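Local coordinates for protein natural cytotoxicity triggering receptor 2 (Homo sapiens, PDB 1HKF) that acts as a cytotoxicity-activating receptor of natural killer cells and may contribute to the lysis of tumour cells by activated cells, at residues V30-P35 against V115-V120. Residues are numbered along the deposited sequence; the frame is centred on the assembly and turned at random.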
ATOM      1  N   VAL A  30      -0.934   5.451   1.166  1.00 29.88           N
ATOM      2  CA  VAL A  30      -0.925   6.278   2.386  1.00 28.41           C
ATOM      3  C   VAL A  30      -2.327   6.871   2.643  1.00 28.71           C
ATOM      4  O   VAL A  30      -2.899   7.564   1.786  1.00 26.15           O
ATOM      5  CB  VAL A  30       0.068   7.458   2.268  1.00 28.70           C
ATOM      6  CG1 VAL A  30       0.082   8.277   3.562  1.00 29.32           C
ATOM      7  CG2 VAL A  30       1.465   6.949   2.007  1.00 28.48           C
ATOM      8  N   ARG A  31      -2.893   6.580   3.805  1.00 28.41           N
ATOM      9  CA  ARG A  31      -4.183   7.124   4.170  1.00 30.68           C
ATOM     10  C   ARG A  31      -4.011   8.323   5.145  1.00 32.86           C
ATOM     11  O   ARG A  31      -3.209   8.252   6.107  1.00 32.01           O
ATOM     12  CB  ARG A  31      -5.008   6.077   4.877  1.00 32.18           C
ATOM     13  CG  ARG A  31      -5.860   5.313   3.968  1.00 36.37           C
ATOM     14  CD  ARG A  31      -5.942   3.916   4.482  1.00 38.20           C
ATOM     15  NE  ARG A  31      -7.076   3.734   5.381  1.00 41.24           N
ATOM     16  CZ  ARG A  31      -8.215   3.166   4.988  1.00 41.08           C
ATOM     17  NH1 ARG A  31      -8.351   2.756   3.724  1.00 41.34           N
ATOM     18  NH2 ARG A  31      -9.194   2.957   5.852  1.00 39.87           N
ATOM     19  N   CYS A  32      -4.753   9.412   4.892  1.00 33.31           N
ATOM     20  CA  CYS A  32      -4.739  10.596   5.764  1.00 34.00           C
ATOM     21  C   CYS A  32      -6.183  10.936   6.066  1.00 32.80           C
ATOM     22  O   CYS A  32      -6.972  11.241   5.149  1.00 33.04           O
ATOM     23  CB  CYS A  32      -3.995  11.764   5.098  1.00 37.72           C
ATOM     24  SG  CYS A  32      -2.140  11.566   5.164  1.00 45.89           S
ATOM     25  N   GLN A  33      -6.571  10.830   7.327  1.00 31.43           N
ATOM     26  CA  GLN A  33      -7.947  11.138   7.661  1.00 33.46           C
ATOM     27  C   GLN A  33      -8.124  12.605   8.065  1.00 33.00           C
ATOM     28  O   GLN A  33      -7.148  13.313   8.287  1.00 31.18           O
ATOM     29  CB  GLN A  33      -8.448  10.211   8.734  1.00 34.73           C
ATOM     30  CG  GLN A  33      -7.772  10.358  10.022  1.00 43.38           C
ATOM     31  CD  GLN A  33      -8.405   9.428  11.060  1.00 49.32           C
ATOM     32  OE1 GLN A  33      -9.211   8.550  10.709  1.00 52.66           O
ATOM     33  NE2 GLN A  33      -8.049   9.613  12.339  1.00 52.09           N
ATOM     34  N   TYR A  34      -9.370  13.075   8.146  1.00 33.90           N
ATOM     35  CA  TYR A  34      -9.628  14.502   8.466  1.00 33.58           C
ATOM     36  C   TYR A  34     -11.064  14.693   8.902  1.00 34.79           C
ATOM     37  O   TYR A  34     -11.925  13.888   8.534  1.00 35.90           O
ATOM     38  CB  TYR A  34      -9.319  15.395   7.250  1.00 31.74           C
ATOM     39  CG  TYR A  34     -10.054  14.992   5.989  1.00 33.41           C
ATOM     40  CD1 TYR A  34     -11.389  15.334   5.803  1.00 31.55           C
ATOM     41  CD2 TYR A  34      -9.416  14.211   4.986  1.00 33.13           C
ATOM     42  CE1 TYR A  34     -12.092  14.921   4.679  1.00 31.08           C
ATOM     43  CE2 TYR A  34     -10.101  13.795   3.854  1.00 31.41           C
ATOM     44  CZ  TYR A  34     -11.442  14.155   3.701  1.00 32.87           C
ATOM     45  OH  TYR A  34     -12.113  13.839   2.548  1.00 30.02           O
ATOM     46  N   PRO A  35     -11.336  15.724   9.753  1.00 34.31           N
ATOM     47  CA  PRO A  35     -12.701  15.981  10.231  1.00 34.53           C
ATOM     48  C   PRO A  35     -13.576  16.694   9.170  1.00 33.50           C
ATOM     49  O   PRO A  35     -13.061  17.338   8.252  1.00 32.81           O
ATOM     50  CB  PRO A  35     -12.471  16.805  11.511  1.00 33.71           C
ATOM     51  CG  PRO A  35     -11.314  17.670  11.117  1.00 34.20           C
ATOM     52  CD  PRO A  35     -10.395  16.713  10.305  1.00 33.32           C
ATOM     53  N   VAL A 115       0.434  15.861   7.568  1.00 34.97           N
ATOM     54  CA  VAL A 115       1.136  14.777   8.254  1.00 33.13           C
ATOM     55  C   VAL A 115       2.430  14.556   7.487  1.00 33.70           C
ATOM     56  O   VAL A 115       2.431  14.481   6.256  1.00 33.45           O
ATOM     57  CB  VAL A 115       0.294  13.481   8.287  1.00 33.77           C
ATOM     58  CG1 VAL A 115       1.026  12.385   9.068  1.00 32.23           C
ATOM     59  CG2 VAL A 115      -1.060  13.764   8.957  1.00 29.71           C
ATOM     60  N   ARG A 116       3.539  14.504   8.225  1.00 32.88           N
ATOM     61  CA  ARG A 116       4.852  14.305   7.630  1.00 31.82           C
ATOM     62  C   ARG A 116       5.203  12.812   7.696  1.00 30.91           C
ATOM     63  O   ARG A 116       4.927  12.132   8.717  1.00 28.97           O
ATOM     64  CB  ARG A 116       5.913  15.089   8.396  1.00 31.33           C
ATOM     65  CG  ARG A 116       7.191  15.286   7.632  1.00 30.76           C
ATOM     66  CD  ARG A 116       8.331  15.791   8.548  1.00 30.86           C
ATOM     67  NE  ARG A 116       9.417  16.377   7.744  1.00 30.42           N
ATOM     68  CZ  ARG A 116      10.684  16.434   8.148  1.00 31.00           C
ATOM     69  NH1 ARG A 116      11.012  15.958   9.347  1.00 28.54           N
ATOM     70  NH2 ARG A 116      11.630  16.911   7.338  1.00 29.58           N
ATOM     71  N   PHE A 117       5.812  12.321   6.611  1.00 28.96           N
ATOM     72  CA  PHE A 117       6.195  10.903   6.524  1.00 28.92           C
ATOM     73  C   PHE A 117       7.605  10.832   6.019  1.00 27.86           C
ATOM     74  O   PHE A 117       8.049  11.752   5.325  1.00 27.24           O
ATOM     75  CB  PHE A 117       5.319  10.132   5.517  1.00 26.18           C
ATOM     76  CG  PHE A 117       3.874  10.029   5.915  1.00 28.72           C
ATOM     77  CD1 PHE A 117       2.950  11.004   5.512  1.00 26.89           C
ATOM     78  CD2 PHE A 117       3.438   8.984   6.693  1.00 26.34           C
ATOM     79  CE1 PHE A 117       1.602  10.902   5.912  1.00 26.85           C
ATOM     80  CE2 PHE A 117       2.104   8.897   7.083  1.00 29.27           C
ATOM     81  CZ  PHE A 117       1.190   9.863   6.688  1.00 25.84           C
ATOM     82  N   TYR A 118       8.304   9.763   6.398  1.00 27.62           N
ATOM     83  CA  TYR A 118       9.649   9.510   5.860  1.00 29.71           C
ATOM     84  C   TYR A 118       9.528   8.151   5.097  1.00 28.50           C
ATOM     85  O   TYR A 118       9.209   7.086   5.712  1.00 28.15           O
ATOM     86  CB  TYR A 118      10.720   9.373   6.945  1.00 33.22           C
ATOM     87  CG  TYR A 118      12.108   9.385   6.318  1.00 37.78           C
ATOM     88  CD1 TYR A 118      12.564  10.500   5.645  1.00 42.01           C
ATOM     89  CD2 TYR A 118      12.932   8.292   6.350  1.00 40.62           C
ATOM     90  CE1 TYR A 118      13.803  10.517   5.014  1.00 44.98           C
ATOM     91  CE2 TYR A 118      14.202   8.308   5.721  1.00 43.21           C
ATOM     92  CZ  TYR A 118      14.613   9.412   5.065  1.00 43.68           C
ATOM     93  OH  TYR A 118      15.830   9.468   4.433  1.00 46.13           O
ATOM     94  N   LEU A 119       9.682   8.216   3.775  1.00 27.01           N
ATOM     95  CA  LEU A 119       9.606   7.006   2.924  1.00 25.67           C
ATOM     96  C   LEU A 119      10.990   6.485   2.698  1.00 25.42           C
ATOM     97  O   LEU A 119      11.881   7.216   2.237  1.00 23.57           O
ATOM     98  CB  LEU A 119       9.044   7.284   1.523  1.00 25.59           C
ATOM     99  CG  LEU A 119       8.926   6.073   0.538  1.00 25.14           C
ATOM    100  CD1 LEU A 119       7.965   5.030   1.076  1.00 24.86           C
ATOM    101  CD2 LEU A 119       8.386   6.534  -0.792  1.00 24.88           C
ATOM    102  N   VAL A 120      11.157   5.215   3.032  1.00 25.82           N
ATOM    103  CA  VAL A 120      12.414   4.543   2.816  1.00 28.65           C
ATOM    104  C   VAL A 120      12.185   3.435   1.797  1.00 27.70           C
ATOM    105  O   VAL A 120      11.398   2.512   2.015  1.00 25.54           O
ATOM    106  CB  VAL A 120      12.940   3.961   4.098  1.00 29.90           C
ATOM    107  CG1 VAL A 120      14.293   3.267   3.808  1.00 31.34           C
ATOM    108  CG2 VAL A 120      13.178   5.121   5.098  1.00 32.40           C
TER
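The ring of F117 reaches across the interior and meets V30 and C32. From CB, the F117 side chain sets out toward strand 30-33. CG lies anti to the carbonyl carbon, and the ring carries its far end to the opposite strand. F117 CE1 has two neighbours: V30 CG1 at 3.8 Å and C32 SG at 3.9 Å. F117 CZ, the tip, comes to 3.7 Å from V30 CG1. CE2 is a little farther from the same methyl.

The two partners use different parts of the ring. V30 CG1 sits over one face, 4.0 Å from the F117 ring centroid and offset toward the rim. This is a CH-pi contact, 26° off the ring normal. V30 puts CG1 there by holding it anti to its backbone N (chi1 -179°). C32 SG instead lies at the ring edge, near the plane. It makes a sulfur-aromatic contact, 5.1 Å from the F117 centroid.

The domain is an immunoglobulin V-set domain, and this is packing between its two sheets. Strand 28-33 belongs to one sheet and strand 111-121 to the other. The two short segments run nearly antiparallel, at 163°, with their axes 9.8 Å apart at closest approach. No hydrogen bond joins them, so side chains alone bridge the gap. C32 forms the disulfide with C101 of strand 97-104, the covalent link between the sheets found in immunoglobulin domains. The F117 ring therefore packs directly beside that link.

V115 adds a looser contact on the sulfur, with its CB 4.4 Å from C32 SG. L20 of strand 18-22 touches both V30 and F117. At the edge of the sheet, the backbone N of R31 donates a hydrogen bond to Q26 OE1 of the second subunit.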